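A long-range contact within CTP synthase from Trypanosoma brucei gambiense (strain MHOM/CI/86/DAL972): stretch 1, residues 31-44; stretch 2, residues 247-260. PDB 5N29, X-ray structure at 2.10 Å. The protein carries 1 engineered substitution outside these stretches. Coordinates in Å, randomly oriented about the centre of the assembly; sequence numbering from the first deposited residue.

Stretch 1 31-44: CFEHCQIALQVRLD
Stretch 2 247-260: YLSFMAAAAKKDYV

Two helices more than 200 residues apart in sequence can be packed around one long, flexible side chain filling a pocket on its partner, and this contact in CTP synthase is a clear example. Met-251, extended with chi1 and chi2 both t and chi3 m, is a knob seated among Phe-32, Cys-35, Gln-36 and Leu-39. Its CE lies 3.5 Å from Cys-35 CB, 3.5 Å from Phe-32 CD1 and 3.3 Å from Phe-32 O, while its CG meets Leu-39 CD1 at 3.6 Å. Beyond the helix, Leu-43 CD2 reaches Met-251 CE at 3.7 Å and Val-41 CG2 reaches Met-251 SD at 3.9 Å.

The backbones that frame this pocket are helical over 31-39 and from 247 through at least Ala-254, both continuing from earlier residues. Their axes approach to 9.3 Å and cross at -56°, with N-to-C directions 56° apart. Register is set by CA pairs: Phe-32 with Tyr-247 at 6.9 Å, Cys-35 with Leu-248 at 5.3 Å, Leu-39 with Ala-252 at 7.1 Å. The tight middle pair is compatible with a small cysteine, whose SG (chi1 m) lies 3.4 Å from Leu-248 N and 3.6 Å from Tyr-247 CB.

Toward the start of each stretch the packing becomes aromatic. Tyr-247 (chi1 m) directs its ring edge at the face of Phe-32 (chi1 -87°, chi2 -71°), with planes at 90° and centroids 5.3 Å apart, so ring hydrogens meet pi density. Over a face of the tyrosine ring sits Cys-31 (chi1 t), its polarizable SG 3.7 Å from the Tyr-247 ring centroid.

At the C-terminal end of the first helix, Leu-39 (m, t) spans several partners, from Leu-248 near the start of stretch 2 to Tyr-259 beyond the second helix: its CG packs 3.8 Å from Leu-248 CD1, and its CD2 lies 3.7 Å from Tyr-259 CD1. Leu-248 is t, p; Tyr-259 has chi1 t.

Both helices then break with positive phi. Gln-40 (61/54) turns the chain toward extended Val-41 (-127/147) and the strand at 43-44, where Leu-43 N donates to Gln-36 OE1 at 3.0 Å. Lys-256 (63/44) forms a Schellman motif, including a bond from Lys-257 N to Ala-252 O of 3.0 Å, and Lys-257 follows in extended form (-125/154). Its side chain (m, t, p, t) runs past Val-41, Lys-257 CD lying 3.8 Å from Val-41 CG1, and ends in the one hydrogen bond between the stretches: Lys-257 NZ donates to Leu-39 O at 2.7 Å. The ammonium thus meets a carbonyl at the helix C terminus, where backbone acceptors lack the usual i+4 amide partner.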

# COMPACT_ATOMS: atom_id res chain seq x y z
N CYS A 31 10.66 7.67 7.96
CA CYS A 31 10.85 6.25 7.66
C CYS A 31 11.72 6.08 6.41
O CYS A 31 12.65 5.28 6.44
CB CYS A 31 9.50 5.55 7.48
SG CYS A 31 9.62 3.77 7.33
N PHE A 32 11.44 6.83 5.35
CA PHE A 32 12.29 6.81 4.15
C PHE A 32 13.75 7.11 4.49
O PHE A 32 14.67 6.50 3.95
CB PHE A 32 11.80 7.81 3.08
CG PHE A 32 10.75 7.25 2.16
CD1 PHE A 32 11.08 6.29 1.21
CD2 PHE A 32 9.44 7.70 2.21
CE1 PHE A 32 10.13 5.77 0.36
CE2 PHE A 32 8.48 7.20 1.36
CZ PHE A 32 8.82 6.23 0.43
N GLU A 33 13.96 8.07 5.39
CA GLU A 33 15.29 8.43 5.85
C GLU A 33 15.98 7.29 6.62
O GLU A 33 17.17 7.07 6.42
CB GLU A 33 15.23 9.72 6.69
CG GLU A 33 16.57 10.36 6.98
CD GLU A 33 16.44 11.79 7.48
OE1 GLU A 33 17.25 12.64 7.06
OE2 GLU A 33 15.51 12.06 8.28
N HIS A 34 15.23 6.58 7.46
CA HIS A 34 15.75 5.38 8.16
C HIS A 34 16.24 4.32 7.17
O HIS A 34 17.31 3.71 7.35
CB HIS A 34 14.68 4.71 9.04
CG HIS A 34 14.07 5.61 10.07
ND1 HIS A 34 12.81 5.40 10.60
CD2 HIS A 34 14.55 6.72 10.68
CE1 HIS A 34 12.54 6.35 11.48
NE2 HIS A 34 13.58 7.16 11.55
N CYS A 35 15.44 4.09 6.14
CA CYS A 35 15.76 3.14 5.09
C CYS A 35 16.97 3.58 4.27
O CYS A 35 17.85 2.77 3.96
CB CYS A 35 14.54 2.95 4.17
SG CYS A 35 13.13 2.23 5.04
N GLN A 36 16.99 4.86 3.92
CA GLN A 36 18.09 5.48 3.19
C GLN A 36 19.43 5.17 3.87
O GLN A 36 20.40 4.77 3.20
CB GLN A 36 17.88 7.00 3.14
CG GLN A 36 18.72 7.71 2.11
CD GLN A 36 18.43 9.19 2.00
OE1 GLN A 36 18.50 9.75 0.91
NE2 GLN A 36 18.13 9.83 3.13
N ILE A 37 19.46 5.34 5.19
CA ILE A 37 20.64 5.09 6.01
C ILE A 37 21.00 3.60 5.99
O ILE A 37 22.15 3.25 5.73
CB ILE A 37 20.46 5.61 7.47
CG1 ILE A 37 20.89 7.08 7.60
CG2 ILE A 37 21.28 4.79 8.48
CD1 ILE A 37 19.99 8.10 6.92
N ALA A 38 20.02 2.75 6.29
CA ALA A 38 20.26 1.30 6.36
C ALA A 38 20.73 0.68 5.04
O ALA A 38 21.49 -0.29 5.07
CB ALA A 38 19.01 0.59 6.86
N LEU A 39 20.29 1.23 3.90
CA LEU A 39 20.69 0.75 2.57
C LEU A 39 21.92 1.45 1.99
O LEU A 39 22.55 0.90 1.09
CB LEU A 39 19.52 0.86 1.57
CG LEU A 39 18.39 -0.15 1.73
CD1 LEU A 39 17.20 0.23 0.86
CD2 LEU A 39 18.86 -1.57 1.41
N GLN A 40 22.23 2.65 2.48
CA GLN A 40 23.33 3.48 1.97
C GLN A 40 23.14 3.86 0.50
O GLN A 40 24.03 3.66 -0.34
CB GLN A 40 24.70 2.84 2.27
CG GLN A 40 25.08 2.87 3.75
CD GLN A 40 25.10 4.29 4.33
OE1 GLN A 40 25.54 5.23 3.67
NE2 GLN A 40 24.60 4.44 5.55
N VAL A 41 21.97 4.43 0.22
CA VAL A 41 21.60 4.86 -1.12
C VAL A 41 21.16 6.32 -1.08
O VAL A 41 20.58 6.78 -0.10
CB VAL A 41 20.48 3.99 -1.73
CG1 VAL A 41 20.94 2.54 -1.84
CG2 VAL A 41 19.18 4.08 -0.93
N ARG A 42 21.43 7.05 -2.15
CA ARG A 42 20.98 8.43 -2.25
C ARG A 42 19.56 8.41 -2.80
O ARG A 42 19.35 8.13 -3.98
CB ARG A 42 21.92 9.25 -3.14
CG ARG A 42 23.28 9.52 -2.49
CD ARG A 42 24.19 10.35 -3.38
NE ARG A 42 25.54 10.48 -2.81
CZ ARG A 42 26.60 11.01 -3.43
NH1 ARG A 42 26.51 11.49 -4.68
NH2 ARG A 42 27.78 11.06 -2.80
N LEU A 43 18.58 8.66 -1.93
CA LEU A 43 17.18 8.75 -2.34
C LEU A 43 16.90 10.09 -3.03
O LEU A 43 17.30 11.13 -2.53
CB LEU A 43 16.25 8.57 -1.13
CG LEU A 43 14.76 8.33 -1.40
CD1 LEU A 43 14.53 7.10 -2.27
CD2 LEU A 43 14.02 8.21 -0.08
N ASP A 44 16.22 10.04 -4.18
CA ASP A 44 15.76 11.24 -4.87
C ASP A 44 14.25 11.11 -5.10
O ASP A 44 13.81 10.53 -6.09
CB ASP A 44 16.52 11.41 -6.19
CG ASP A 44 16.05 12.60 -7.00
OD1 ASP A 44 15.41 13.53 -6.45
OD2 ASP A 44 16.32 12.62 -8.22
N TYR A 247 8.82 -0.57 4.04
CA TYR A 247 9.51 0.54 3.37
C TYR A 247 10.92 0.12 2.92
O TYR A 247 11.34 0.46 1.80
CB TYR A 247 9.63 1.78 4.27
CG TYR A 247 8.38 2.63 4.38
CD1 TYR A 247 8.24 3.80 3.63
CD2 TYR A 247 7.37 2.30 5.28
CE1 TYR A 247 7.10 4.59 3.74
CE2 TYR A 247 6.24 3.09 5.40
CZ TYR A 247 6.10 4.23 4.63
OH TYR A 247 4.97 5.01 4.77
N LEU A 248 11.62 -0.60 3.79
CA LEU A 248 12.99 -1.05 3.51
C LEU A 248 13.07 -1.93 2.27
O LEU A 248 13.95 -1.73 1.44
CB LEU A 248 13.58 -1.77 4.73
CG LEU A 248 15.08 -2.11 4.77
CD1 LEU A 248 15.96 -0.88 4.57
CD2 LEU A 248 15.42 -2.77 6.10
N SER A 249 12.15 -2.89 2.15
CA SER A 249 12.12 -3.80 1.00
C SER A 249 11.76 -3.08 -0.30
O SER A 249 12.31 -3.38 -1.36
CB SER A 249 11.16 -4.95 1.25
OG SER A 249 9.80 -4.52 1.34
N PHE A 250 10.84 -2.13 -0.20
CA PHE A 250 10.48 -1.28 -1.34
C PHE A 250 11.70 -0.52 -1.87
O PHE A 250 11.98 -0.56 -3.06
CB PHE A 250 9.36 -0.30 -0.95
CG PHE A 250 9.07 0.74 -1.99
CD1 PHE A 250 8.73 0.36 -3.28
CD2 PHE A 250 9.13 2.10 -1.68
CE1 PHE A 250 8.44 1.31 -4.25
CE2 PHE A 250 8.84 3.05 -2.64
CZ PHE A 250 8.49 2.66 -3.93
N MET A 251 12.40 0.16 -0.97
CA MET A 251 13.57 0.96 -1.34
C MET A 251 14.70 0.07 -1.89
O MET A 251 15.40 0.47 -2.83
CB MET A 251 14.08 1.79 -0.16
CG MET A 251 15.16 2.80 -0.54
SD MET A 251 15.73 3.87 0.80
CE MET A 251 14.20 4.69 1.19
N ALA A 252 14.87 -1.11 -1.28
CA ALA A 252 15.81 -2.12 -1.78
C ALA A 252 15.50 -2.48 -3.23
O ALA A 252 16.36 -2.38 -4.10
CB ALA A 252 15.76 -3.36 -0.90
N ALA A 253 14.26 -2.87 -3.48
CA ALA A 253 13.78 -3.20 -4.83
C ALA A 253 14.01 -2.07 -5.84
O ALA A 253 14.48 -2.31 -6.96
CB ALA A 253 12.32 -3.59 -4.78
N ALA A 254 13.71 -0.84 -5.43
CA ALA A 254 13.91 0.33 -6.27
C ALA A 254 15.39 0.59 -6.55
O ALA A 254 15.75 0.92 -7.68
CB ALA A 254 13.26 1.56 -5.66
N ALA A 255 16.22 0.42 -5.54
CA ALA A 255 17.68 0.54 -5.67
C ALA A 255 18.33 -0.63 -6.45
O ALA A 255 19.51 -0.56 -6.78
CB ALA A 255 18.31 0.66 -4.29
N LYS A 256 17.57 -1.70 -6.69
CA LYS A 256 18.05 -2.90 -7.38
C LYS A 256 19.15 -3.56 -6.54
O LYS A 256 20.19 -3.98 -7.06
CB LYS A 256 18.49 -2.59 -8.82
CG LYS A 256 17.45 -1.78 -9.61
CD LYS A 256 17.88 -1.56 -11.06
CE LYS A 256 17.56 -0.16 -11.58
NZ LYS A 256 16.09 0.07 -11.77
N LYS A 257 18.88 -3.64 -5.24
CA LYS A 257 19.81 -4.13 -4.25
C LYS A 257 19.19 -5.26 -3.46
O LYS A 257 17.97 -5.33 -3.31
CB LYS A 257 20.19 -3.03 -3.27
CG LYS A 257 21.16 -1.99 -3.81
CD LYS A 257 21.64 -1.07 -2.68
CE LYS A 257 22.71 -1.74 -1.84
NZ LYS A 257 23.29 -0.79 -0.86
N ASP A 258 20.05 -6.12 -2.94
CA ASP A 258 19.66 -7.17 -2.01
C ASP A 258 19.72 -6.58 -0.59
O ASP A 258 20.17 -5.45 -0.37
CB ASP A 258 20.61 -8.38 -2.17
CG ASP A 258 19.96 -9.71 -1.75
OD1 ASP A 258 18.86 -9.72 -1.18
OD2 ASP A 258 20.59 -10.76 -2.01
N TYR A 259 19.23 -7.35 0.36
CA TYR A 259 19.31 -6.98 1.76
C TYR A 259 19.27 -8.24 2.60
O TYR A 259 18.55 -9.19 2.27
CB TYR A 259 18.13 -6.08 2.12
CG TYR A 259 18.26 -5.48 3.49
CD1 TYR A 259 19.19 -4.47 3.75
CD2 TYR A 259 17.49 -5.96 4.55
CE1 TYR A 259 19.32 -3.93 5.02
CE2 TYR A 259 17.61 -5.43 5.82
CZ TYR A 259 18.52 -4.42 6.05
OH TYR A 259 18.62 -3.91 7.31
N VAL A 260 20.05 -8.26 3.69
CA VAL A 260 20.06 -9.38 4.62
C VAL A 260 18.99 -9.14 5.69
O VAL A 260 19.14 -8.27 6.54
CB VAL A 260 21.44 -9.57 5.28
CG1 VAL A 260 21.40 -10.70 6.31
CG2 VAL A 260 22.50 -9.84 4.22